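Local structure of silicatein alpha (Tethya aurantium, 6ZQ3) at residues A[53-58]-A[64-69]; A[59-64]-A[74-79]; A[122-127]-A[207-212]. The protein probably directs silica deposition in the spicules of a marine sponge, as a silicatein of the papain-like cysteine peptidase family. All blocks are in the same frame, centred on the assembly; numbering follows the deposited sequence.

Contact 1 (A[53-58]-A[64-69]); sequences NIIDCS and HGCKGG
I55 of helix 51-57 meets G65 and C66 of the GCxGG loop, a sequence signature of papain-like cysteine peptidases, in the helical domain. The contact is small and buried. The CA atoms of I55 and G65 come within 4.7 Å of each other. The CG2 branch of I55 does the side-chain work. The first torsion of I55 (chi1 -76°) places CG1 beside the backbone N and leaves CG2 beside the carbonyl carbon. I55 CG2 lies 4.0 Å from G65 CA and 4.1 Å from C66 SG. It thus packs against both the loop backbone and the sulfur. C66 SG is bonded to C23 SG in a disulfide, which fixes it, and I55 also rests on A25 and Y27. G65 turns the chain with a positive phi (47°), a conformation easy for glycine. Its CH2 group comes close to the last turn of the helix, with G65 CA 3.8 Å from I55 O.

The polar link is made by a water. The water donates to I55 O at 2.9 Å and to S58 OG at 2.7 Å. It also accepts a weak bond from G65 N. S58, just past the helix, turns its hydroxyl back and donates from OG to I54 O at 2.8 Å. The donor is tilted 22° from the carbonyl plane. S58 N reaches the same oxygen from the opposite face, so two donors of one residue grip I54 O. The bond to I54 O orients S58 OG, which accepts from the water and is also bonded by N63 ND2. A helix end, a bridging water and a disulfide-anchored glycine-rich loop are thus joined. In papain-like enzymes the glycine pair that ends this motif lines the substrate cleft between the two domains.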
loop_
_atom_site.group_PDB
_atom_site.type_symbol
_atom_site.label_atom_id
_atom_site.label_comp_id
_atom_site.label_asym_id
_atom_site.label_seq_id
_atom_site.Cartn_x
_atom_site.Cartn_y
_atom_site.Cartn_z
ATOM N N ASN A 53 -7.763 0.256 12.266
ATOM C CA ASN A 53 -7.402 -0.902 13.090
ATOM C C ASN A 53 -5.896 -0.947 13.280
ATOM O O ASN A 53 -5.424 -1.085 14.401
ATOM C CB ASN A 53 -7.895 -2.183 12.408
ATOM C CG ASN A 53 -7.939 -3.358 13.326
ATOM O OD1 ASN A 53 -8.606 -4.341 13.040
ATOM N ND2 ASN A 53 -7.229 -3.272 14.434
ATOM N N ILE A 54 -5.161 -0.799 12.177
ATOM C CA ILE A 54 -3.709 -0.848 12.194
ATOM C C ILE A 54 -3.153 0.358 12.942
ATOM O O ILE A 54 -2.153 0.251 13.662
ATOM C CB ILE A 54 -3.107 -0.850 10.769
ATOM C CG1 ILE A 54 -3.067 -2.249 10.177
ATOM C CG2 ILE A 54 -1.675 -0.375 10.795
ATOM C CD1 ILE A 54 -4.421 -2.852 9.931
ATOM N N ILE A 55 -3.773 1.514 12.748
ATOM C CA ILE A 55 -3.286 2.730 13.411
ATOM C C ILE A 55 -3.454 2.631 14.919
ATOM O O ILE A 55 -2.488 2.816 15.659
ATOM C CB ILE A 55 -3.960 4.013 12.869
ATOM C CG1 ILE A 55 -3.363 4.350 11.505
ATOM C CG2 ILE A 55 -3.733 5.191 13.808
ATOM C CD1 ILE A 55 -4.313 5.069 10.570
ATOM N N ASP A 56 -4.671 2.324 15.358
ATOM C CA ASP A 56 -4.932 2.193 16.779
ATOM C C ASP A 56 -4.126 1.101 17.489
ATOM O O ASP A 56 -3.737 1.306 18.643
ATOM C CB ASP A 56 -6.419 1.946 17.037
ATOM C CG ASP A 56 -7.269 3.082 16.578
ATOM O OD1 ASP A 56 -6.708 4.182 16.357
ATOM O OD2 ASP A 56 -8.492 2.883 16.428
ATOM N N CYS A 57 -3.878 -0.039 16.842
ATOM C CA CYS A 57 -3.474 -1.255 17.604
ATOM C C CYS A 57 -2.061 -1.770 17.375
ATOM O O CYS A 57 -1.633 -2.688 18.059
ATOM C CB CYS A 57 -4.448 -2.404 17.341
ATOM S SG CYS A 57 -6.191 -1.922 17.357
ATOM N N SER A 58 -1.324 -1.197 16.434
ATOM C CA SER A 58 0.008 -1.703 16.150
ATOM C C SER A 58 1.132 -0.907 16.817
ATOM O O SER A 58 2.287 -1.066 16.447
ATOM C CB SER A 58 0.233 -1.775 14.631
ATOM O OG SER A 58 0.479 -0.498 14.076
ATOM N N HIS A 64 3.944 4.005 14.895
ATOM C CA HIS A 64 3.753 5.264 15.616
ATOM C C HIS A 64 2.357 5.881 15.389
ATOM O O HIS A 64 2.218 7.066 15.172
ATOM C CB HIS A 64 4.809 6.284 15.183
ATOM C CG HIS A 64 6.215 5.773 15.229
ATOM N ND1 HIS A 64 7.189 6.355 16.013
ATOM C CD2 HIS A 64 6.819 4.754 14.574
ATOM C CE1 HIS A 64 8.329 5.710 15.846
ATOM N NE2 HIS A 64 8.130 4.731 14.981
ATOM N N GLY A 65 1.317 5.076 15.420
ATOM C CA GLY A 65 -0.002 5.601 15.155
ATOM C C GLY A 65 0.007 6.474 13.913
ATOM O O GLY A 65 0.423 6.029 12.848
ATOM N N CYS A 66 -0.460 7.717 14.067
ATOM C CA CYS A 66 -0.575 8.678 12.954
ATOM C C CYS A 66 0.706 9.386 12.579
ATOM O O CYS A 66 0.718 10.120 11.596
ATOM C CB CYS A 66 -1.653 9.728 13.242
ATOM S SG CYS A 66 -3.311 9.165 12.783
ATOM N N LYS A 67 1.783 9.143 13.321
ATOM C CA LYS A 67 3.065 9.798 13.051
ATOM C C LYS A 67 4.011 9.020 12.130
ATOM O O LYS A 67 5.107 9.491 11.824
ATOM C CB LYS A 67 3.778 10.125 14.366
ATOM N N GLY A 68 3.594 7.837 11.689
ATOM C CA GLY A 68 4.425 7.011 10.803
ATOM C C GLY A 68 4.500 5.566 11.238
ATOM O O GLY A 68 3.935 5.191 12.263
ATOM N N GLY A 69 5.217 4.759 10.450
ATOM C CA GLY A 69 5.420 3.327 10.698
ATOM C C GLY A 69 5.802 2.553 9.434
ATOM O O GLY A 69 6.139 3.154 8.449
HETATM O O HOH W 1 0.179 2.058 14.860
#

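Contact 2 (A[59-64]-A[74-79]); sequences VPYGNH and AFLYVV
Y77 turns an edge of its ring toward the face of Y61, joining helix 71-80 to the preceding loop in the helical domain of the papain fold. The two form an offset edge-to-face pair. Their centroids are 5.6 Å apart and their planes meet at 77°. Y77 has CG anti to its backbone N (chi1 170°), which swings the ring out across the helix axis, toward C57 of helix 51-57. Y77 CD1 comes 3.5 Å from Y61 CE1. Y61 has CG beside the backbone N (chi1 -59°), and its ring lies against the helix backbone. Y77 CA sits over the centre of the Y61 ring, 4.0 Å from the centroid, as a CH-pi contact. One residue therefore meets the Y61 ring with both its backbone CH and its ring edge. L76, an exposed residue, adds a looser contact, with L76 CG 4.5 Å from Y61 CD2.

N63 extends toward the helix from the same loop. The amide is held from both ends: N63 ND2 bonds to S58 OG, and N63 OD1 accepts from N70 N. This fixes the amide flip. Against A74 the amide only packs. N63 ND2 lies 3.7 Å from A74 N and 4.1 Å from A74 CB.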
loop_
_atom_site.group_PDB
_atom_site.type_symbol
_atom_site.label_atom_id
_atom_site.label_comp_id
_atom_site.label_asym_id
_atom_site.label_seq_id
_atom_site.Cartn_x
_atom_site.Cartn_y
_atom_site.Cartn_z
ATOM N N VAL A 59 0.818 -0.073 17.807
ATOM C CA VAL A 59 1.873 0.696 18.514
ATOM C C VAL A 59 2.887 -0.220 19.202
ATOM O O VAL A 59 4.084 0.059 19.153
ATOM C CB VAL A 59 1.303 1.737 19.514
ATOM C CG1 VAL A 59 2.399 2.317 20.396
ATOM C CG2 VAL A 59 0.654 2.863 18.745
ATOM N N PRO A 60 2.413 -1.318 19.823
ATOM C CA PRO A 60 3.324 -2.256 20.462
ATOM C C PRO A 60 4.134 -3.120 19.508
ATOM O O PRO A 60 5.082 -3.782 19.964
ATOM C CB PRO A 60 2.405 -3.138 21.303
ATOM C CG PRO A 60 1.149 -2.347 21.465
ATOM C CD PRO A 60 1.011 -1.634 20.155
ATOM N N TYR A 61 3.795 -3.125 18.215
ATOM C CA TYR A 61 4.621 -3.860 17.242
ATOM C C TYR A 61 5.630 -2.928 16.619
ATOM O O TYR A 61 6.453 -3.359 15.833
ATOM C CB TYR A 61 3.766 -4.584 16.206
ATOM C CG TYR A 61 2.842 -5.552 16.878
ATOM C CD1 TYR A 61 1.652 -5.116 17.441
ATOM C CD2 TYR A 61 3.179 -6.896 17.017
ATOM C CE1 TYR A 61 0.805 -5.988 18.099
ATOM C CE2 TYR A 61 2.331 -7.788 17.681
ATOM C CZ TYR A 61 1.142 -7.322 18.210
ATOM O OH TYR A 61 0.270 -8.165 18.852
ATOM N N GLY A 62 5.588 -1.655 17.010
ATOM C CA GLY A 62 6.629 -0.711 16.645
ATOM C C GLY A 62 6.224 0.319 15.616
ATOM O O GLY A 62 7.084 0.974 15.065
ATOM N N ASN A 63 4.924 0.462 15.356
ATOM C CA ASN A 63 4.409 1.594 14.589
ATOM C C ASN A 63 4.130 2.829 15.504
ATOM O O ASN A 63 4.087 2.697 16.727
ATOM C CB ASN A 63 3.128 1.182 13.861
ATOM C CG ASN A 63 3.386 0.227 12.709
ATOM O OD1 ASN A 63 4.475 0.208 12.143
ATOM N ND2 ASN A 63 2.371 -0.571 12.343
ATOM N N HIS A 64 3.944 4.005 14.895
ATOM C CA HIS A 64 3.753 5.264 15.616
ATOM C C HIS A 64 2.357 5.881 15.389
ATOM O O HIS A 64 2.218 7.066 15.172
ATOM C CB HIS A 64 4.809 6.284 15.183
ATOM C CG HIS A 64 6.215 5.773 15.229
ATOM N ND1 HIS A 64 7.189 6.355 16.013
ATOM C CD2 HIS A 64 6.819 4.754 14.574
ATOM C CE1 HIS A 64 8.329 5.710 15.846
ATOM N NE2 HIS A 64 8.130 4.731 14.981
ATOM N N ALA A 74 3.095 -3.614 10.358
ATOM C CA ALA A 74 1.621 -3.768 10.207
ATOM C C ALA A 74 1.210 -5.216 9.898
ATOM O O ALA A 74 0.176 -5.712 10.364
ATOM C CB ALA A 74 1.072 -2.833 9.122
ATOM N N PHE A 75 2.018 -5.895 9.105
ATOM C CA PHE A 75 1.757 -7.294 8.791
ATOM C C PHE A 75 1.929 -8.218 10.016
ATOM O O PHE A 75 1.130 -9.145 10.208
ATOM C CB PHE A 75 2.664 -7.739 7.656
ATOM C CG PHE A 75 2.341 -7.121 6.326
ATOM C CD1 PHE A 75 1.033 -6.918 5.924
ATOM C CD2 PHE A 75 3.350 -6.818 5.438
ATOM C CE1 PHE A 75 0.743 -6.384 4.679
ATOM C CE2 PHE A 75 3.064 -6.296 4.187
ATOM C CZ PHE A 75 1.758 -6.071 3.809
ATOM N N LEU A 76 2.965 -7.959 10.819
ATOM C CA LEU A 76 3.230 -8.663 12.102
ATOM C C LEU A 76 2.036 -8.538 13.062
ATOM O O LEU A 76 1.534 -9.529 13.586
ATOM C CB LEU A 76 4.475 -8.047 12.749
ATOM C CG LEU A 76 5.419 -8.834 13.650
ATOM C CD1 LEU A 76 5.680 -10.243 13.116
ATOM C CD2 LEU A 76 6.733 -8.060 13.775
ATOM N N TYR A 77 1.558 -7.307 13.258
ATOM C CA TYR A 77 0.317 -7.092 13.971
ATOM C C TYR A 77 -0.815 -7.975 13.418
ATOM O O TYR A 77 -1.433 -8.724 14.158
ATOM C CB TYR A 77 -0.109 -5.627 13.916
ATOM C CG TYR A 77 -1.511 -5.460 14.452
ATOM C CD1 TYR A 77 -1.752 -5.443 15.816
ATOM C CD2 TYR A 77 -2.598 -5.389 13.599
ATOM C CE1 TYR A 77 -3.033 -5.316 16.304
ATOM C CE2 TYR A 77 -3.883 -5.276 14.088
ATOM C CZ TYR A 77 -4.091 -5.239 15.441
ATOM O OH TYR A 77 -5.370 -5.106 15.927
ATOM N N VAL A 78 -1.096 -7.904 12.122
ATOM C CA VAL A 78 -2.146 -8.771 11.581
ATOM C C VAL A 78 -1.912 -10.246 11.920
ATOM O O VAL A 78 -2.864 -10.924 12.302
ATOM C CB VAL A 78 -2.336 -8.626 10.071
ATOM C CG1 VAL A 78 -3.442 -9.550 9.588
ATOM C CG2 VAL A 78 -2.690 -7.176 9.709
ATOM N N VAL A 79 -0.671 -10.740 11.771
ATOM C CA VAL A 79 -0.357 -12.173 11.982
ATOM C C VAL A 79 -0.517 -12.540 13.482
ATOM O O VAL A 79 -1.218 -13.501 13.820
ATOM C CB VAL A 79 1.094 -12.542 11.529
ATOM C CG1 VAL A 79 1.442 -14.000 11.879
ATOM C CG2 VAL A 79 1.324 -12.288 10.046
#

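Contact 3 (A[122-127]-A[207-212]); sequences SDLEAA and CGIASD
S211 OG is gripped by two groups, S160 O and N205 ND2, and the residue before it, A210, packs on L124 in the beta domain of the papain fold. The N205 side chain also accepts from A210 N through OD1. One amide therefore steadies two neighbouring residues of the loop 207-212.

The contact itself is mainly apolar and rests on one branch of L124, a residue of helix 121-130. CG anti to the backbone N (chi1 177°) sends the branch off the helix, and chi2 of 49° for CD1 leaves CD2 as the extended, leading methyl. The backbones stay well apart, with L124 CA 6.6 Å from A210 CA, and the side chains bridge them. The CB of A210 points back at the helix. L124 CD2 comes against the flank of the A210 methyl, 3.7 Å from A210 CB. The two methyls therefore meet side-on.

L124, I209 and A210 are all buried. Both L124 and I209 also pack on W181 and I169 of the neighbouring strands. The contact therefore belongs to the hydrophobic core between helix 121-130 and the sheet. I209 takes part with its carbonyl as well as its side chain. L124 CD2 is 3.9 Å from I209 O and, more loosely, 4.4 Å from I209 CG2.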
loop_
_atom_site.group_PDB
_atom_site.type_symbol
_atom_site.label_atom_id
_atom_site.label_comp_id
_atom_site.label_asym_id
_atom_site.label_seq_id
_atom_site.Cartn_x
_atom_site.Cartn_y
_atom_site.Cartn_z
ATOM N N SER A 122 12.515 -6.299 -11.658
ATOM C CA SER A 122 12.064 -7.495 -12.384
ATOM C C SER A 122 11.419 -8.518 -11.430
ATOM O O SER A 122 10.465 -9.185 -11.802
ATOM C CB SER A 122 13.222 -8.121 -13.133
ATOM O OG SER A 122 14.234 -8.471 -12.218
ATOM N N ASP A 123 11.867 -8.499 -10.178
ATOM C CA ASP A 123 11.293 -9.336 -9.140
ATOM C C ASP A 123 9.982 -8.665 -8.719
ATOM O O ASP A 123 8.991 -9.340 -8.441
ATOM C CB ASP A 123 12.242 -9.450 -7.949
ATOM N N LEU A 124 9.987 -7.331 -8.677
ATOM C CA LEU A 124 8.800 -6.566 -8.328
ATOM C C LEU A 124 7.699 -6.792 -9.382
ATOM O O LEU A 124 6.538 -7.012 -9.035
ATOM C CB LEU A 124 9.141 -5.077 -8.182
ATOM C CG LEU A 124 8.009 -4.078 -7.892
ATOM C CD1 LEU A 124 7.100 -4.511 -6.755
ATOM C CD2 LEU A 124 8.599 -2.708 -7.586
ATOM N N GLU A 125 8.062 -6.772 -10.659
ATOM C CA GLU A 125 7.081 -7.009 -11.724
ATOM C C GLU A 125 6.549 -8.424 -11.625
ATOM O O GLU A 125 5.352 -8.652 -11.683
ATOM C CB GLU A 125 7.681 -6.768 -13.119
ATOM N N ALA A 126 7.445 -9.376 -11.431
ATOM C CA ALA A 126 7.040 -10.759 -11.256
ATOM C C ALA A 126 6.044 -10.898 -10.097
ATOM O O ALA A 126 5.066 -11.633 -10.206
ATOM C CB ALA A 126 8.268 -11.650 -11.056
ATOM N N ALA A 127 6.265 -10.185 -8.994
ATOM C CA ALA A 127 5.311 -10.220 -7.865
ATOM C C ALA A 127 3.968 -9.652 -8.261
ATOM O O ALA A 127 2.929 -10.239 -7.964
ATOM C CB ALA A 127 5.849 -9.467 -6.675
ATOM N N CYS A 207 13.193 6.677 -7.378
ATOM C CA CYS A 207 12.399 6.976 -6.170
ATOM C C CYS A 207 12.370 5.832 -5.132
ATOM O O CYS A 207 11.617 5.879 -4.126
ATOM C CB CYS A 207 10.981 7.421 -6.561
ATOM S SG CYS A 207 11.001 8.881 -7.640
ATOM N N GLY A 208 13.211 4.829 -5.376
ATOM C CA GLY A 208 13.340 3.681 -4.500
ATOM C C GLY A 208 12.069 2.878 -4.431
ATOM O O GLY A 208 11.712 2.395 -3.363
ATOM N N ILE A 209 11.387 2.740 -5.569
ATOM C CA ILE A 209 10.117 2.015 -5.625
ATOM C C ILE A 209 10.248 0.509 -5.302
ATOM O O ILE A 209 9.299 -0.121 -4.808
ATOM C CB ILE A 209 9.417 2.225 -6.995
ATOM C CG1 ILE A 209 7.923 1.941 -6.879
ATOM C CG2 ILE A 209 10.039 1.370 -8.089
ATOM C CD1 ILE A 209 7.233 1.927 -8.208
ATOM N N ALA A 210 11.425 -0.052 -5.560
ATOM C CA ALA A 210 11.673 -1.460 -5.335
ATOM C C ALA A 210 12.667 -1.725 -4.207
ATOM O O ALA A 210 13.111 -2.863 -4.053
ATOM C CB ALA A 210 12.160 -2.109 -6.633
ATOM N N SER A 211 13.007 -0.696 -3.417
ATOM C CA SER A 211 13.862 -0.849 -2.222
ATOM C C SER A 211 13.237 -1.619 -1.038
ATOM O O SER A 211 13.924 -2.393 -0.393
ATOM C CB SER A 211 14.338 0.527 -1.719
ATOM O OG SER A 211 15.162 1.157 -2.693
ATOM N N ASP A 212 11.954 -1.373 -0.751
ATOM C CA ASP A 212 11.227 -1.955 0.387
ATOM C C ASP A 212 9.783 -2.346 0.001
ATOM O O ASP A 212 8.780 -1.814 0.538
ATOM C CB ASP A 212 11.206 -0.975 1.578
#

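Contacts 1 and 2 lie about 8 Å apart, centre to centre, in the helical domain and share H64. Their segments alternate along the chain, and together they fasten the loop between helices 51-57 and 71-80 to both helices. They also touch directly, through S58 and N63. Contact 3 lies about 25 Å from contact 1 between centres, in the beta domain, and touches neither of the others. All three are largely buried, but contact 2 reaches the surface at L76 and partly at Y61. The chemistry differs with place: contact 1 is water-bridged at a helix end, contact 2 is aromatic, and contact 3 is mainly aliphatic packing of a helix on a loop.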